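Local coordinates for protein Maltose/maltodextrin transport permease homologue (Bdellovibrio bacteriovorus HD100, PDB 6FFL) that binds maltotriose through this MalE-like solute-binding domain, part of a longer MalE-MalF fusion that probably takes maltodextrins into the cell, at residues 123-128 and 228-233; 222-227 and 239-244; 309-314 and 320-325. One frame throughout, in Å; residues are numbered along the deposited sequence.

Contact 1: residues 123-128 and 228-233; sequences KFITTP and AAMLIN
The ring of Phe124 approaches Ala229 at a slant, offering neither a clean face nor a clean edge: its CD2 stands 4.1 Å from Ala229 CA. One face of the ring carries CB of the preceding Lys123, displaced toward the rim. Farther in, Phe124 CB and Ala229 CB meet at 4.2 Å. A methyl group is all that Ala229 brings to this interface, and that suits a place where the chain turns a corner in strand 228-234.

Ile125 makes the deeper contact. With CG1 beside the backbone N (chi1 -64°) and the chain extended beyond it (chi2 166°), the terminal CD1 reaches both residues opposite. It lies 3.7 Å from Ala229 CB and 3.5 Å from Met230 CG, with Met230 SD a little farther away at 3.9 Å. The isoleucine branch and the methionine chain run at about a right angle, so a single methyl group meets the flank of the thioether chain. Met230 bends at its last torsion (chi3 -74°), a flexibility that fits an unbranched side chain to a packed interior. No hydrogen bond crosses between the segments; the contact is wholly apolar.

The loop 123-128 leads from strand 116-121 to helix 132-142, and its apolar residues fill the seam between them. Phe124 and Ala229 both reach Met142 of that helix, Ile125 reaches Leu138 and Met230 reaches Leu135, while strands 116-121 and 157-158 flank strand 228-234 in the sheet beneath.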
loop_
_atom_site.group_PDB
_atom_site.type_symbol
_atom_site.label_atom_id
_atom_site.label_comp_id
_atom_site.label_asym_id
_atom_site.label_seq_id
_atom_site.Cartn_x
_atom_site.Cartn_y
_atom_site.Cartn_z
ATOM N N LYS A 123 -9.205 -15.632 17.584
ATOM C CA LYS A 123 -9.934 -16.886 17.772
ATOM C C LYS A 123 -8.985 -18.077 17.762
ATOM O O LYS A 123 -9.266 -19.103 18.391
ATOM C CB LYS A 123 -10.983 -17.079 16.669
ATOM C CG LYS A 123 -12.374 -16.612 16.985
ATOM C CD LYS A 123 -13.295 -16.863 15.792
ATOM C CE LYS A 123 -14.680 -17.296 16.237
ATOM N NZ LYS A 123 -15.175 -16.490 17.387
ATOM N N PHE A 124 -7.880 -17.970 17.031
ATOM C CA PHE A 124 -6.942 -19.065 16.818
ATOM C C PHE A 124 -5.578 -18.837 17.443
ATOM O O PHE A 124 -4.942 -19.791 17.887
ATOM C CB PHE A 124 -6.762 -19.302 15.314
ATOM C CG PHE A 124 -8.052 -19.554 14.590
ATOM C CD1 PHE A 124 -8.774 -20.716 14.817
ATOM C CD2 PHE A 124 -8.546 -18.628 13.682
ATOM C CE1 PHE A 124 -9.969 -20.951 14.151
ATOM C CE2 PHE A 124 -9.734 -18.856 13.012
ATOM C CZ PHE A 124 -10.453 -20.022 13.252
ATOM N N ILE A 125 -5.097 -17.597 17.472
ATOM C CA ILE A 125 -3.725 -17.295 17.857
ATOM C C ILE A 125 -3.738 -16.163 18.874
ATOM O O ILE A 125 -4.323 -15.104 18.616
ATOM C CB ILE A 125 -2.877 -16.903 16.636
ATOM C CG1 ILE A 125 -2.767 -18.078 15.659
ATOM C CG2 ILE A 125 -1.500 -16.381 17.071
ATOM C CD1 ILE A 125 -2.245 -17.674 14.311
ATOM N N THR A 126 -3.077 -16.379 20.010
ATOM C CA THR A 126 -2.869 -15.355 21.029
ATOM C C THR A 126 -1.479 -14.743 20.964
ATOM O O THR A 126 -1.322 -13.538 21.194
ATOM C CB THR A 126 -3.097 -15.945 22.430
ATOM O OG1 THR A 126 -4.397 -16.530 22.494
ATOM C CG2 THR A 126 -2.979 -14.870 23.496
ATOM N N THR A 127 -0.466 -15.551 20.663
ATOM C CA THR A 127 0.917 -15.086 20.582
ATOM C C THR A 127 1.420 -15.272 19.162
ATOM O O THR A 127 1.545 -16.418 18.699
ATOM C CB THR A 127 1.805 -15.846 21.570
ATOM O OG1 THR A 127 1.234 -15.749 22.878
ATOM C CG2 THR A 127 3.210 -15.262 21.599
ATOM N N PRO A 128 1.698 -14.201 18.430
ATOM C CA PRO A 128 2.080 -14.349 17.019
ATOM C C PRO A 128 3.474 -14.931 16.885
ATOM O O PRO A 128 4.305 -14.801 17.795
ATOM C CB PRO A 128 2.025 -12.908 16.486
ATOM C CG PRO A 128 2.228 -12.042 17.687
ATOM C CD PRO A 128 1.595 -12.789 18.844
ATOM N N ALA A 228 -8.773 -18.200 7.883
ATOM C CA ALA A 228 -7.329 -17.982 7.797
ATOM C C ALA A 228 -6.843 -17.491 9.150
ATOM O O ALA A 228 -7.293 -16.442 9.619
ATOM C CB ALA A 228 -6.973 -16.961 6.703
ATOM N N ALA A 229 -5.927 -18.237 9.776
ATOM C CA ALA A 229 -5.426 -17.820 11.089
ATOM C C ALA A 229 -4.585 -16.556 10.982
ATOM O O ALA A 229 -4.650 -15.683 11.857
ATOM C CB ALA A 229 -4.603 -18.937 11.731
ATOM N N MET A 230 -3.799 -16.438 9.913
ATOM C CA MET A 230 -2.873 -15.335 9.734
ATOM C C MET A 230 -3.048 -14.734 8.350
ATOM O O MET A 230 -3.456 -15.410 7.406
ATOM C CB MET A 230 -1.418 -15.790 9.924
ATOM C CG MET A 230 -1.110 -16.119 11.362
ATOM S SD MET A 230 0.528 -16.774 11.653
ATOM C CE MET A 230 0.381 -18.451 11.020
ATOM N N LEU A 231 -2.738 -13.448 8.253
ATOM C CA LEU A 231 -2.870 -12.685 7.018
ATOM C C LEU A 231 -1.684 -11.740 6.922
ATOM O O LEU A 231 -1.168 -11.282 7.942
ATOM C CB LEU A 231 -4.200 -11.908 7.017
ATOM C CG LEU A 231 -4.367 -10.702 6.092
ATOM C CD1 LEU A 231 -4.619 -11.203 4.681
ATOM C CD2 LEU A 231 -5.516 -9.845 6.554
ATOM N N ILE A 232 -1.233 -11.448 5.699
ATOM C CA ILE A 232 -0.342 -10.311 5.494
ATOM C C ILE A 232 -1.127 -9.265 4.713
ATOM O O ILE A 232 -1.626 -9.543 3.617
ATOM C CB ILE A 232 0.964 -10.700 4.784
ATOM C CG1 ILE A 232 1.792 -11.599 5.707
ATOM C CG2 ILE A 232 1.783 -9.421 4.446
ATOM C CD1 ILE A 232 3.052 -12.173 5.049
ATOM N N ASN A 233 -1.266 -8.076 5.294
ATOM C CA ASN A 233 -2.033 -7.014 4.659
ATOM C C ASN A 233 -1.593 -5.691 5.271
ATOM O O ASN A 233 -0.800 -5.652 6.218
ATOM C CB ASN A 233 -3.547 -7.247 4.825
ATOM C CG ASN A 233 -4.375 -6.633 3.703
ATOM O OD1 ASN A 233 -3.861 -5.871 2.874
ATOM N ND2 ASN A 233 -5.663 -6.976 3.659
#

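Contact 2: residues 222-227 and 239-244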
loop_
_atom_site.group_PDB
_atom_site.type_symbol
_atom_site.label_atom_id
_atom_site.label_comp_id
_atom_site.label_asym_id
_atom_site.label_seq_id
_atom_site.Cartn_x
_atom_site.Cartn_y
_atom_site.Cartn_z
ATOM N N LEU A 222 -11.183 -14.802 3.268
ATOM C CA LEU A 222 -10.841 -15.922 4.142
ATOM C C LEU A 222 -10.560 -15.447 5.564
ATOM O O LEU A 222 -10.961 -16.103 6.535
ATOM C CB LEU A 222 -9.645 -16.692 3.582
ATOM C CG LEU A 222 -9.922 -17.535 2.322
ATOM C CD1 LEU A 222 -8.628 -18.022 1.697
ATOM C CD2 LEU A 222 -10.849 -18.714 2.617
ATOM N N PHE A 223 -9.875 -14.307 5.706
ATOM C CA PHE A 223 -9.596 -13.776 7.039
ATOM C C PHE A 223 -10.877 -13.300 7.724
ATOM O O PHE A 223 -11.082 -13.559 8.915
ATOM C CB PHE A 223 -8.569 -12.638 6.946
ATOM C CG PHE A 223 -7.956 -12.260 8.272
ATOM C CD1 PHE A 223 -7.151 -13.160 8.965
ATOM C CD2 PHE A 223 -8.181 -10.999 8.825
ATOM C CE1 PHE A 223 -6.572 -12.814 10.199
ATOM C CE2 PHE A 223 -7.609 -10.641 10.059
ATOM C CZ PHE A 223 -6.806 -11.549 10.748
ATOM N N LYS A 224 -11.755 -12.612 6.986
ATOM C CA LYS A 224 -13.005 -12.147 7.576
ATOM C C LYS A 224 -13.905 -13.308 7.980
ATOM O O LYS A 224 -14.690 -13.181 8.925
ATOM C CB LYS A 224 -13.748 -11.241 6.593
ATOM C CG LYS A 224 -13.113 -9.872 6.429
ATOM C CD LYS A 224 -13.474 -9.237 5.103
ATOM C CE LYS A 224 -14.942 -8.850 5.049
ATOM N NZ LYS A 224 -15.270 -8.201 3.746
ATOM N N GLU A 225 -13.812 -14.437 7.279
ATOM C CA GLU A 225 -14.708 -15.565 7.482
ATOM C C GLU A 225 -14.140 -16.609 8.434
ATOM O O GLU A 225 -14.632 -17.741 8.456
ATOM C CB GLU A 225 -15.048 -16.203 6.133
ATOM C CG GLU A 225 -15.849 -15.269 5.227
ATOM C CD GLU A 225 -15.831 -15.687 3.775
ATOM O OE1 GLU A 225 -15.346 -16.800 3.478
ATOM O OE2 GLU A 225 -16.301 -14.896 2.932
ATOM N N ASN A 226 -13.112 -16.258 9.210
ATOM C CA ASN A 226 -12.493 -17.177 10.168
ATOM C C ASN A 226 -11.921 -18.412 9.482
ATOM O O ASN A 226 -11.897 -19.499 10.065
ATOM C CB ASN A 226 -13.481 -17.595 11.263
ATOM C CG ASN A 226 -14.028 -16.413 12.021
ATOM O OD1 ASN A 226 -13.275 -15.535 12.440
ATOM N ND2 ASN A 226 -15.345 -16.386 12.216
ATOM N N LYS A 227 -11.471 -18.266 8.236
ATOM C CA LYS A 227 -10.888 -19.377 7.495
ATOM C C LYS A 227 -9.393 -19.201 7.258
ATOM O O LYS A 227 -8.799 -19.978 6.503
ATOM C CB LYS A 227 -11.619 -19.568 6.164
ATOM C CG LYS A 227 -13.091 -19.929 6.322
ATOM C CD LYS A 227 -13.738 -20.257 4.979
ATOM C CE LYS A 227 -15.155 -20.784 5.160
ATOM N NZ LYS A 227 -16.172 -19.694 5.115
ATOM N N GLY A 239 -9.737 -0.997 9.224
ATOM C CA GLY A 239 -11.113 -0.572 9.432
ATOM C C GLY A 239 -12.109 -1.622 8.993
ATOM O O GLY A 239 -13.107 -1.873 9.671
ATOM N N ASP A 240 -11.835 -2.274 7.868
ATOM C CA ASP A 240 -12.780 -3.256 7.360
ATOM C C ASP A 240 -12.776 -4.539 8.180
ATOM O O ASP A 240 -13.829 -5.172 8.319
ATOM C CB ASP A 240 -12.493 -3.513 5.887
ATOM C CG ASP A 240 -13.086 -2.419 5.003
ATOM O OD1 ASP A 240 -14.322 -2.239 5.028
ATOM O OD2 ASP A 240 -12.331 -1.696 4.336
ATOM N N TYR A 241 -11.636 -4.927 8.770
ATOM C CA TYR A 241 -11.677 -6.082 9.666
ATOM C C TYR A 241 -12.391 -5.753 10.969
ATOM O O TYR A 241 -13.093 -6.611 11.516
ATOM C CB TYR A 241 -10.265 -6.625 9.937
ATOM C CG TYR A 241 -9.615 -7.111 8.656
ATOM C CD1 TYR A 241 -10.334 -7.869 7.741
ATOM C CD2 TYR A 241 -8.299 -6.777 8.349
ATOM C CE1 TYR A 241 -9.761 -8.294 6.549
ATOM C CE2 TYR A 241 -7.721 -7.190 7.162
ATOM C CZ TYR A 241 -8.450 -7.939 6.267
ATOM O OH TYR A 241 -7.882 -8.341 5.084
ATOM N N GLN A 242 -12.252 -4.518 11.463
ATOM C CA GLN A 242 -13.005 -4.099 12.644
ATOM C C GLN A 242 -14.503 -4.125 12.376
ATOM O O GLN A 242 -15.285 -4.615 13.201
ATOM C CB GLN A 242 -12.557 -2.702 13.083
ATOM C CG GLN A 242 -11.214 -2.690 13.796
ATOM C CD GLN A 242 -10.610 -1.303 13.887
ATOM O OE1 GLN A 242 -11.117 -0.345 13.296
ATOM N NE2 GLN A 242 -9.518 -1.189 14.630
ATOM N N GLN A 243 -14.924 -3.610 11.219
ATOM C CA GLN A 243 -16.345 -3.618 10.885
ATOM C C GLN A 243 -16.863 -5.041 10.728
ATOM O O GLN A 243 -18.021 -5.328 11.055
ATOM C CB GLN A 243 -16.598 -2.816 9.607
ATOM C CG GLN A 243 -18.081 -2.540 9.340
ATOM C CD GLN A 243 -18.322 -1.824 8.020
ATOM O OE1 GLN A 243 -17.501 -1.018 7.576
ATOM N NE2 GLN A 243 -19.452 -2.119 7.385
ATOM N N ALA A 244 -16.020 -5.945 10.227
ATOM C CA ALA A 244 -16.375 -7.351 10.087
ATOM C C ALA A 244 -16.272 -8.121 11.397
ATOM O O ALA A 244 -16.459 -9.341 11.395
ATOM C CB ALA A 244 -15.488 -8.008 9.029
#
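The hydroxyl of Tyr241, whose ring meets Phe223 and Lys224, is gripped from beyond the two segments: OH accepts a hydrogen bond from Asn233 ND2 and has a weaker one with Asn220 OD1. Tyrosine thus suits a buried place where an apolar ring must end in a polar atom with partners at hand.

Lower on the ring the contact is aromatic. Phe223 turns its edge to the face of Tyr241 in a T-shaped pair, with centroids 5.1 Å apart and planes at 75°. Phe223 CD2 sits over the middle of the tyrosine ring, 3.9 Å from Tyr241 CE1 and nearly as close to the opposite side of the ring. The phenylalanine gets there with CG anti to the backbone N (chi1 -165°), which carries the ring out from its helix toward the neighbouring one. Lys224 takes the tyrosine's edge: its CG lies in the ring plane, 3.7 Å from Tyr241 CD1. A bend at chi3 (69°) then brings Lys224 CE to 4.1 Å from Ala244 CB. The aliphatic stem of the lysine thus packs between the tyrosine edge and the methyl group of Ala244, whose small size leaves room for it.

Helix 216-224 ends directly afterwards in a Schellman motif. Asn226, with positive phi, is its C-prime residue, and Lys227 N bonds to Leu222 O at 2.8 Å.

Helices 216-224 and 238-243 lie beside each other against one sheet, joined in sequence through strand 228-234. Phe223 and Tyr241 both rest on Leu119 of strand 116-121, Leu231 of strand 228-234 and Phe248 of strand 248-251.

Contact 3: residues 309-314 and 320-325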
loop_
_atom_site.group_PDB
_atom_site.type_symbol
_atom_site.label_atom_id
_atom_site.label_comp_id
_atom_site.label_asym_id
_atom_site.label_seq_id
_atom_site.Cartn_x
_atom_site.Cartn_y
_atom_site.Cartn_z
ATOM N N VAL A 309 -6.043 4.801 11.225
ATOM C CA VAL A 309 -4.724 5.069 10.658
ATOM C C VAL A 309 -4.087 6.304 11.292
ATOM O O VAL A 309 -4.762 7.104 11.951
ATOM C CB VAL A 309 -4.806 5.216 9.124
ATOM C CG1 VAL A 309 -5.273 3.896 8.498
ATOM C CG2 VAL A 309 -5.734 6.358 8.733
ATOM N N LEU A 310 -2.781 6.464 11.081
ATOM C CA LEU A 310 -2.002 7.536 11.697
ATOM C C LEU A 310 -2.082 8.815 10.862
ATOM O O LEU A 310 -1.679 8.798 9.692
ATOM C CB LEU A 310 -0.547 7.104 11.828
ATOM C CG LEU A 310 0.430 8.082 12.478
ATOM C CD1 LEU A 310 0.114 8.254 13.953
ATOM C CD2 LEU A 310 1.867 7.602 12.248
ATOM N N PRO A 311 -2.526 9.942 11.419
ATOM C CA PRO A 311 -2.543 11.193 10.644
ATOM C C PRO A 311 -1.161 11.583 10.144
ATOM O O PRO A 311 -0.138 11.305 10.774
ATOM C CB PRO A 311 -3.059 12.235 11.654
ATOM C CG PRO A 311 -3.919 11.423 12.588
ATOM C CD PRO A 311 -3.176 10.109 12.733
ATOM N N SER A 312 -1.149 12.293 9.020
ATOM C CA SER A 312 0.084 12.893 8.536
ATOM C C SER A 312 0.398 14.209 9.237
ATOM O O SER A 312 1.569 14.591 9.335
ATOM C CB SER A 312 -0.015 13.121 7.031
ATOM O OG SER A 312 -1.124 13.944 6.733
ATOM N N ASN A 313 -0.624 14.929 9.704
ATOM C CA ASN A 313 -0.391 16.194 10.385
ATOM C C ASN A 313 0.171 15.929 11.781
ATOM O O ASN A 313 -0.369 15.113 12.529
ATOM C CB ASN A 313 -1.689 16.995 10.465
ATOM C CG ASN A 313 -1.509 18.311 11.187
ATOM O OD1 ASN A 313 -1.411 18.347 12.408
ATOM N ND2 ASN A 313 -1.451 19.407 10.424
ATOM N N LEU A 314 1.276 16.599 12.114
ATOM C CA LEU A 314 2.002 16.273 13.338
ATOM C C LEU A 314 1.205 16.651 14.580
ATOM O O LEU A 314 1.143 15.871 15.536
ATOM C CB LEU A 314 3.374 16.962 13.340
ATOM C CG LEU A 314 4.295 16.526 12.179
ATOM C CD1 LEU A 314 5.603 17.304 12.164
ATOM C CD2 LEU A 314 4.566 15.013 12.203
ATOM N N ASP A 320 -6.558 12.537 21.434
ATOM C CA ASP A 320 -6.948 11.297 22.107
ATOM C C ASP A 320 -7.299 10.198 21.116
ATOM O O ASP A 320 -7.115 9.011 21.411
ATOM C CB ASP A 320 -8.154 11.548 23.013
ATOM C CG ASP A 320 -7.758 12.078 24.371
ATOM O OD1 ASP A 320 -8.662 12.512 25.116
ATOM O OD2 ASP A 320 -6.547 12.076 24.679
ATOM N N ILE A 321 -7.849 10.573 19.964
ATOM C CA ILE A 321 -8.204 9.593 18.943
ATOM C C ILE A 321 -6.981 8.777 18.539
ATOM O O ILE A 321 -7.057 7.554 18.350
ATOM C CB ILE A 321 -8.831 10.318 17.742
ATOM C CG1 ILE A 321 -10.172 10.944 18.136
ATOM C CG2 ILE A 321 -8.965 9.379 16.550
ATOM C CD1 ILE A 321 -10.781 11.823 17.039
ATOM N N VAL A 322 -5.834 9.445 18.418
ATOM C CA VAL A 322 -4.587 8.792 18.047
ATOM C C VAL A 322 -3.956 8.102 19.248
ATOM O O VAL A 322 -3.558 6.932 19.173
ATOM C CB VAL A 322 -3.635 9.827 17.422
ATOM C CG1 VAL A 322 -2.270 9.220 17.136
ATOM C CG2 VAL A 322 -4.247 10.368 16.134
ATOM N N LYS A 323 -3.853 8.820 20.370
ATOM C CA LYS A 323 -3.154 8.292 21.536
ATOM C C LYS A 323 -3.835 7.055 22.104
ATOM O O LYS A 323 -3.159 6.177 22.646
ATOM C CB LYS A 323 -3.047 9.364 22.623
ATOM C CG LYS A 323 -2.081 10.502 22.318
ATOM C CD LYS A 323 -2.116 11.526 23.439
ATOM C CE LYS A 323 -1.037 12.577 23.285
ATOM N NZ LYS A 323 -1.231 13.673 24.284
ATOM N N ASN A 324 -5.157 6.957 21.984
ATOM C CA ASN A 324 -5.909 5.849 22.570
ATOM C C ASN A 324 -6.115 4.682 21.616
ATOM O O ASN A 324 -6.795 3.718 21.979
ATOM C CB ASN A 324 -7.277 6.328 23.059
ATOM C CG ASN A 324 -7.174 7.251 24.253
ATOM O OD1 ASN A 324 -6.129 7.324 24.901
ATOM N ND2 ASN A 324 -8.260 7.962 24.553
ATOM N N ASN A 325 -5.582 4.754 20.410
ATOM C CA ASN A 325 -5.733 3.674 19.447
ATOM C C ASN A 325 -4.752 2.569 19.810
ATOM O O ASN A 325 -3.538 2.792 19.766
ATOM C CB ASN A 325 -5.476 4.226 18.045
ATOM C CG ASN A 325 -5.553 3.164 16.944
ATOM O OD1 ASN A 325 -5.559 1.950 17.196
ATOM N ND2 ASN A 325 -5.606 3.634 15.701
#
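Leu310 and Val322 each direct one branch toward the other through similar first torsions: Leu310 CG is anti to the backbone N (chi1 -179°), and so is Val322 CG1 (chi1 175°). The same turn of the valine leaves CG2 beside its backbone N, facing Pro311. The motif is a short strand-loop-helix unit of the periplasmic binding protein fold, in which the one-turn helix 320-323 folds back over the weakly bonded strand 310-311. Valine suits the helix here because its two methyl groups address two neighbours at once.

Leucine, long enough to reach across, meets the valine obliquely, with Leu310 CD1 4.1 Å from Val322 CG1. Proline brings a compact apolar ring, which lies alongside Val322 pointing the opposite way. Leu310 bonds through its backbone to Val112 of strand 111-112, while Pro311 O accepts a bond from Arg317 NE in the intervening loop. Next along the helix turn, Ile321 packs on Ala304 and Glu305 of helix 297-307, and Asn325 OD1 caps Leu327 N at the start of the next helix.

The tightest approach is that of Val322 CG2, 3.6 Å from Pro311 CD and 3.7 Å from Pro311 CG.

Overall arrangement
Contacts 1 and 2 share strand 228-234 as their common support but lie on opposite faces of its four-stranded sheet: one side receives loop 123-128 and helix 132-142, the other the two helices that flank the strand in sequence. Contact 1 is the more buried and joins segments distant in sequence through apolar groups, whereas contact 2 is partly buried, built on an aromatic pair, with a lysine stem at the tyrosine edge. They touch directly, chiefly where Asn233 of the strand meets the Tyr241 hydroxyl. Contact 3 stands apart, its centre about 25 Å from that of contact 1 and 23 Å from that of contact 2. Also buried and apolar, it folds a short local stretch onto itself.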